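Local coordinates for protein telomere length regulator taz1 (Schizosaccharomyces pombe, PDB 4ZMI) that binds double-stranded telomeric DNA and regulates telomere length and function in fission yeast, this chain being its helical domain, at residues K25-S36 with F46-D57. Sequence-based numbering, arbitrary orientation.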
ATOM      1  N   LYS A  25       4.406 -16.320  -2.939  1.00106.26           N
ATOM      2  CA  LYS A  25       5.567 -15.484  -2.649  1.00 99.44           C
ATOM      3  C   LYS A  25       5.446 -14.727  -1.340  1.00 91.59           C
ATOM      4  O   LYS A  25       6.452 -14.375  -0.732  1.00 93.83           O
ATOM      5  CB  LYS A  25       5.816 -14.517  -3.796  1.00 97.24           C
ATOM      6  CG  LYS A  25       5.660 -15.191  -5.123  1.00 98.92           C
ATOM      7  CD  LYS A  25       6.381 -14.460  -6.209  1.00102.45           C
ATOM      8  CE  LYS A  25       6.377 -15.304  -7.458  1.00108.30           C
ATOM      9  NZ  LYS A  25       7.204 -14.675  -8.511  1.00115.77           N
ATOM     10  N   VAL A  26       4.217 -14.476  -0.908  1.00 86.12           N
ATOM     11  CA  VAL A  26       4.006 -13.833   0.376  1.00 86.49           C
ATOM     12  C   VAL A  26       4.482 -14.769   1.478  1.00 90.41           C
ATOM     13  O   VAL A  26       5.295 -14.378   2.316  1.00 95.25           O
ATOM     14  CB  VAL A  26       2.533 -13.419   0.597  1.00 81.63           C
ATOM     15  CG1 VAL A  26       2.321 -12.930   2.014  1.00 75.89           C
ATOM     16  CG2 VAL A  26       2.156 -12.331  -0.366  1.00 82.03           C
ATOM     17  N   MET A  27       3.992 -16.009   1.457  1.00 94.22           N
ATOM     18  CA  MET A  27       4.360 -17.013   2.465  1.00 94.65           C
ATOM     19  C   MET A  27       5.864 -17.260   2.500  1.00 97.51           C
ATOM     20  O   MET A  27       6.437 -17.454   3.573  1.00103.42           O
ATOM     21  CB  MET A  27       3.618 -18.331   2.230  1.00 95.60           C
ATOM     22  CG  MET A  27       2.108 -18.242   2.408  1.00 95.96           C
ATOM     23  SD  MET A  27       1.625 -17.637   4.041  1.00149.69           S
ATOM     24  CE  MET A  27       0.455 -16.344   3.606  1.00131.26           C
ATOM     25  N   MET A  28       6.497 -17.251   1.330  1.00 93.21           N
ATOM     26  CA  MET A  28       7.949 -17.347   1.248  1.00 91.81           C
ATOM     27  C   MET A  28       8.604 -16.175   1.947  1.00 93.85           C
ATOM     28  O   MET A  28       9.339 -16.357   2.912  1.00 98.56           O
ATOM     29  CB  MET A  28       8.414 -17.388  -0.204  1.00 89.91           C
ATOM     30  CG  MET A  28       9.815 -16.827  -0.395  1.00 86.22           C
ATOM     31  SD  MET A  28      10.455 -17.091  -2.048  1.00136.51           S
ATOM     32  CE  MET A  28       9.188 -16.319  -3.048  1.00134.45           C
ATOM     33  N   VAL A  29       8.318 -14.968   1.463  1.00 91.74           N
ATOM     34  CA  VAL A  29       8.933 -13.763   2.000  1.00 85.29           C
ATOM     35  C   VAL A  29       8.671 -13.651   3.492  1.00 84.09           C
ATOM     36  O   VAL A  29       9.557 -13.264   4.246  1.00 92.64           O
ATOM     37  CB  VAL A  29       8.432 -12.493   1.265  1.00 71.58           C
ATOM     38  CG1 VAL A  29       8.882 -11.231   1.985  1.00 62.19           C
ATOM     39  CG2 VAL A  29       8.945 -12.479  -0.147  1.00 65.51           C
ATOM     40  N   SER A  30       7.462 -14.009   3.922  1.00 83.68           N
ATOM     41  CA  SER A  30       7.098 -13.924   5.339  1.00 87.22           C
ATOM     42  C   SER A  30       7.800 -14.981   6.180  1.00 97.52           C
ATOM     43  O   SER A  30       8.142 -14.728   7.335  1.00100.06           O
ATOM     44  CB  SER A  30       5.589 -14.060   5.541  1.00 89.58           C
ATOM     45  OG  SER A  30       4.919 -12.854   5.246  1.00 97.23           O
ATOM     46  N   ALA A  31       7.987 -16.170   5.610  1.00 97.91           N
ATOM     47  CA  ALA A  31       8.682 -17.236   6.318  1.00100.97           C
ATOM     48  C   ALA A  31      10.136 -16.845   6.484  1.00100.79           C
ATOM     49  O   ALA A  31      10.690 -16.954   7.569  1.00102.77           O
ATOM     50  CB  ALA A  31       8.568 -18.542   5.569  1.00 98.48           C
ATOM     51  N   ILE A  32      10.744 -16.375   5.397  1.00100.59           N
ATOM     52  CA  ILE A  32      12.131 -15.933   5.429  1.00100.19           C
ATOM     53  C   ILE A  32      12.316 -14.762   6.404  1.00104.59           C
ATOM     54  O   ILE A  32      13.337 -14.679   7.090  1.00108.04           O
ATOM     55  CB  ILE A  32      12.667 -15.599   4.011  1.00 96.04           C
ATOM     56  CG1 ILE A  32      12.717 -16.864   3.145  1.00 97.78           C
ATOM     57  CG2 ILE A  32      14.051 -14.971   4.076  1.00 91.95           C
ATOM     58  CD1 ILE A  32      13.490 -16.709   1.842  1.00 96.41           C
ATOM     59  N   PHE A  33      11.326 -13.877   6.508  1.00 98.16           N
ATOM     60  CA  PHE A  33      11.415 -12.832   7.533  1.00 93.48           C
ATOM     61  C   PHE A  33      11.317 -13.375   8.968  1.00 98.96           C
ATOM     62  O   PHE A  33      11.769 -12.730   9.916  1.00101.98           O
ATOM     63  CB  PHE A  33      10.380 -11.713   7.338  1.00 77.36           C
ATOM     64  CG  PHE A  33      10.444 -10.661   8.408  1.00 67.86           C
ATOM     65  CD1 PHE A  33      11.456  -9.718   8.398  1.00 69.59           C
ATOM     66  CD2 PHE A  33       9.532 -10.649   9.455  1.00 77.16           C
ATOM     67  CE1 PHE A  33      11.545  -8.755   9.395  1.00 73.99           C
ATOM     68  CE2 PHE A  33       9.611  -9.691  10.468  1.00 79.53           C
ATOM     69  CZ  PHE A  33      10.617  -8.739  10.432  1.00 76.96           C
ATOM     70  N   SER A  34      10.714 -14.545   9.137  1.00103.46           N
ATOM     71  CA  SER A  34      10.562 -15.105  10.475  1.00112.47           C
ATOM     72  C   SER A  34      11.888 -15.621  11.013  1.00108.81           C
ATOM     73  O   SER A  34      12.097 -15.656  12.216  1.00112.18           O
ATOM     74  CB  SER A  34       9.511 -16.215  10.493  1.00122.29           C
ATOM     75  OG  SER A  34       8.235 -15.697  10.169  1.00123.02           O
ATOM     76  N   GLU A  35      12.784 -16.007  10.111  1.00111.47           N
ATOM     77  CA  GLU A  35      14.083 -16.538  10.498  1.00122.02           C
ATOM     78  C   GLU A  35      15.006 -15.440  11.029  1.00124.60           C
ATOM     79  O   GLU A  35      15.721 -15.641  12.015  1.00127.41           O
ATOM     80  CB  GLU A  35      14.753 -17.241   9.310  1.00126.20           C
ATOM     81  CG  GLU A  35      13.864 -18.229   8.569  1.00127.32           C
ATOM     82  CD  GLU A  35      13.703 -19.543   9.302  1.00137.19           C
ATOM     83  OE1 GLU A  35      14.534 -19.844  10.189  1.00141.02           O
ATOM     84  OE2 GLU A  35      12.746 -20.278   8.984  1.00139.82           O
ATOM     85  N   SER A  36      14.980 -14.276  10.387  1.00117.93           N
ATOM     86  CA  SER A  36      16.000 -13.260  10.644  1.00117.48           C
ATOM     87  C   SER A  36      15.446 -11.935  11.155  1.00115.48           C
ATOM     88  O   SER A  36      15.997 -10.874  10.867  1.00114.17           O
ATOM     89  CB  SER A  36      16.818 -13.024   9.374  1.00114.49           C
ATOM     90  OG  SER A  36      16.820 -14.179   8.553  1.00109.70           O
ATOM     91  N   PHE A  46      17.031  -6.997   3.805  1.00 74.52           N
ATOM     92  CA  PHE A  46      15.903  -7.842   3.455  1.00 74.03           C
ATOM     93  C   PHE A  46      16.195  -8.438   2.085  1.00 75.05           C
ATOM     94  O   PHE A  46      15.914  -9.613   1.830  1.00 83.33           O
ATOM     95  CB  PHE A  46      14.612  -7.020   3.440  1.00 69.39           C
ATOM     96  CG  PHE A  46      13.377  -7.818   3.715  1.00 72.93           C
ATOM     97  CD1 PHE A  46      13.380  -9.197   3.593  1.00 72.56           C
ATOM     98  CD2 PHE A  46      12.202  -7.179   4.089  1.00 71.92           C
ATOM     99  CE1 PHE A  46      12.235  -9.932   3.838  1.00 73.12           C
ATOM    100  CE2 PHE A  46      11.054  -7.908   4.332  1.00 70.69           C
ATOM    101  CZ  PHE A  46      11.074  -9.288   4.203  1.00 73.13           C
ATOM    102  N   SER A  47      16.811  -7.631   1.223  1.00 74.94           N
ATOM    103  CA  SER A  47      17.094  -8.048  -0.151  1.00 87.12           C
ATOM    104  C   SER A  47      18.152  -9.143  -0.202  1.00 82.43           C
ATOM    105  O   SER A  47      17.965 -10.181  -0.837  1.00 81.06           O
ATOM    106  CB  SER A  47      17.553  -6.856  -0.996  1.00 88.83           C
ATOM    107  OG  SER A  47      16.512  -5.921  -1.163  1.00 86.53           O
ATOM    108  N   GLU A  48      19.263  -8.899   0.473  1.00 85.69           N
ATOM    109  CA  GLU A  48      20.349  -9.860   0.512  1.00 88.53           C
ATOM    110  C   GLU A  48      19.878 -11.185   1.082  1.00 92.15           C
ATOM    111  O   GLU A  48      20.190 -12.241   0.542  1.00 95.08           O
ATOM    112  CB  GLU A  48      21.507  -9.328   1.343  1.00 87.03           C
ATOM    113  CG  GLU A  48      22.087  -8.028   0.835  1.00 91.99           C
ATOM    114  CD  GLU A  48      23.138  -7.464   1.778  1.00111.70           C
ATOM    115  OE1 GLU A  48      23.555  -8.190   2.715  1.00118.17           O
ATOM    116  OE2 GLU A  48      23.544  -6.293   1.590  1.00115.23           O
ATOM    117  N   ARG A  49      19.121 -11.139   2.172  1.00 92.55           N
ATOM    118  CA  ARG A  49      18.651 -12.382   2.765  1.00 98.30           C
ATOM    119  C   ARG A  49      17.710 -13.134   1.826  1.00102.63           C
ATOM    120  O   ARG A  49      17.746 -14.362   1.771  1.00107.71           O
ATOM    121  CB  ARG A  49      18.012 -12.145   4.134  1.00100.63           C
ATOM    122  CG  ARG A  49      17.285 -13.361   4.725  1.00111.53           C
ATOM    123  CD  ARG A  49      18.192 -14.568   5.001  1.00124.30           C
ATOM    124  NE  ARG A  49      17.457 -15.618   5.713  1.00137.95           N
ATOM    125  CZ  ARG A  49      17.949 -16.812   6.045  1.00154.66           C
ATOM    126  NH1 ARG A  49      19.196 -17.140   5.731  1.00160.91           N
ATOM    127  NH2 ARG A  49      17.185 -17.683   6.695  1.00160.30           N
ATOM    128  N   LEU A  50      16.887 -12.411   1.070  1.00 98.19           N
ATOM    129  CA  LEU A  50      15.970 -13.077   0.153  1.00 95.41           C
ATOM    130  C   LEU A  50      16.700 -13.805  -0.992  1.00 96.75           C
ATOM    131  O   LEU A  50      16.301 -14.903  -1.396  1.00 99.26           O
ATOM    132  CB  LEU A  50      14.903 -12.103  -0.373  1.00 89.96           C
ATOM    133  CG  LEU A  50      13.727 -11.828   0.578  1.00 86.47           C
ATOM    134  CD1 LEU A  50      12.883 -10.660   0.114  1.00 84.44           C
ATOM    135  CD2 LEU A  50      12.841 -13.052   0.738  1.00 86.91           C
ATOM    136  N   GLY A  51      17.776 -13.205  -1.496  1.00 92.16           N
ATOM    137  CA  GLY A  51      18.499 -13.767  -2.625  1.00 88.21           C
ATOM    138  C   GLY A  51      18.182 -13.014  -3.903  1.00 93.50           C
ATOM    139  O   GLY A  51      17.052 -12.563  -4.094  1.00 89.41           O
ATOM    140  N   LYS A  52      19.167 -12.862  -4.782  1.00 91.07           N
ATOM    141  CA  LYS A  52      18.963 -12.032  -5.954  1.00 88.18           C
ATOM    142  C   LYS A  52      17.918 -12.672  -6.839  1.00100.14           C
ATOM    143  O   LYS A  52      17.005 -12.006  -7.324  1.00104.12           O
ATOM    144  CB  LYS A  52      20.267 -11.814  -6.715  1.00 94.73           C
ATOM    145  CG  LYS A  52      21.297 -11.036  -5.921  1.00100.78           C
ATOM    146  CD  LYS A  52      22.364 -10.394  -6.795  1.00106.06           C
ATOM    147  CE  LYS A  52      23.161  -9.374  -5.983  1.00108.80           C
ATOM    148  NZ  LYS A  52      24.239  -8.697  -6.752  1.00109.84           N
ATOM    149  N   GLU A  53      18.034 -13.981  -7.012  1.00106.99           N
ATOM    150  CA  GLU A  53      17.129 -14.710  -7.889  1.00109.77           C
ATOM    151  C   GLU A  53      15.706 -14.703  -7.350  1.00100.36           C
ATOM    152  O   GLU A  53      14.748 -14.571  -8.116  1.00 98.56           O
ATOM    153  CB  GLU A  53      17.637 -16.137  -8.143  1.00116.37           C
ATOM    154  CG  GLU A  53      18.890 -16.180  -9.016  1.00118.87           C
ATOM    155  CD  GLU A  53      19.552 -17.540  -9.045  1.00126.21           C
ATOM    156  OE1 GLU A  53      19.372 -18.316  -8.081  1.00129.46           O
ATOM    157  OE2 GLU A  53      20.260 -17.831 -10.033  1.00130.89           O
ATOM    158  N   THR A  54      15.568 -14.829  -6.034  1.00 90.30           N
ATOM    159  CA  THR A  54      14.255 -14.695  -5.429  1.00 95.02           C
ATOM    160  C   THR A  54      13.739 -13.279  -5.676  1.00 94.64           C
ATOM    161  O   THR A  54      12.601 -13.096  -6.093  1.00 92.10           O
ATOM    162  CB  THR A  54      14.276 -14.969  -3.926  1.00 99.45           C
ATOM    163  OG1 THR A  54      14.771 -16.291  -3.685  1.00110.50           O
ATOM    164  CG2 THR A  54      12.870 -14.833  -3.347  1.00 99.20           C
ATOM    165  N   VAL A  55      14.596 -12.288  -5.434  1.00 91.96           N
ATOM    166  CA  VAL A  55      14.254 -10.894  -5.683  1.00 86.13           C
ATOM    167  C   VAL A  55      13.898 -10.652  -7.145  1.00 90.47           C
ATOM    168  O   VAL A  55      12.884 -10.018  -7.438  1.00 87.75           O
ATOM    169  CB  VAL A  55      15.396  -9.943  -5.289  1.00 78.53           C
ATOM    170  CG1 VAL A  55      15.215  -8.593  -5.959  1.00 80.51           C
ATOM    171  CG2 VAL A  55      15.450  -9.773  -3.774  1.00 72.86           C
ATOM    172  N   LYS A  56      14.727 -11.157  -8.057  1.00 87.97           N
ATOM    173  CA  LYS A  56      14.518 -10.918  -9.474  1.00 85.58           C
ATOM    174  C   LYS A  56      13.176 -11.480  -9.868  1.00 84.38           C
ATOM    175  O   LYS A  56      12.410 -10.847 -10.593  1.00 76.35           O
ATOM    176  CB  LYS A  56      15.608 -11.567 -10.317  1.00 97.09           C
ATOM    177  CG  LYS A  56      15.550 -11.158 -11.786  1.00103.18           C
ATOM    178  CD  LYS A  56      16.840 -11.506 -12.513  1.00108.29           C
ATOM    179  CE  LYS A  56      17.035 -10.634 -13.749  1.00110.29           C
ATOM    180  NZ  LYS A  56      15.948 -10.828 -14.748  1.00110.63           N
ATOM    181  N   ASP A  57      12.889 -12.673  -9.370  1.00 87.00           N
ATOM    182  CA  ASP A  57      11.597 -13.280  -9.616  1.00 92.41           C
ATOM    183  C   ASP A  57      10.471 -12.447  -9.006  1.00 90.72           C
ATOM    184  O   ASP A  57       9.423 -12.269  -9.614  1.00 91.33           O
ATOM    185  CB  ASP A  57      11.557 -14.708  -9.089  1.00 95.88           C
ATOM    186  CG  ASP A  57      10.196 -15.337  -9.246  1.00 96.69           C
ATOM    187  OD1 ASP A  57       9.544 -15.605  -8.216  1.00 94.73           O
ATOM    188  OD2 ASP A  57       9.770 -15.538 -10.403  1.00100.73           O
TER
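The rings of Phe33 and Phe46 meet obliquely, planes at 44° and centroids 5.8 Å apart. CZ of Phe46 does the touching, 3.7 Å from Val29 CG1 and also against the Phe33 CB. Arg49 brings the other flat group: Glu35 CG lies in plane at the edge of its guanidinium, while Glu35 CB and Ser36 OG approach obliquely. Arg49 CG packs on Ile32 CG2 at 3.7 Å. Leu50 CD2 touches both Val29 CG2 and Ile32 CD1, and Met28 SD meets Thr54 CG2 tip to tip at 3.6 Å. Lys25, extended beyond CG, crosses Asp57 at about a right angle, and its NZ forms a hydrogen-bonded salt bridge to Asp57 OD1 at 2.5 Å, arriving 45° out of the carboxylate plane. With an alanine here, the Asp57 carboxylate is likely to lose this cation and be left beside the like charge of Glu60. Residues 46-50, the end of helix 43-50, run at 105° to residues 25-35; Gly51, with positive phi, ends that helix and takes the N-cap position of helix 52-68. In this all-helical domain, TRF family by sequence, helix 5-35 thus packs on the next two helices; Phe33 and Phe46 reach helix 214-229, and Val26 and Val29 touch helix 95-107.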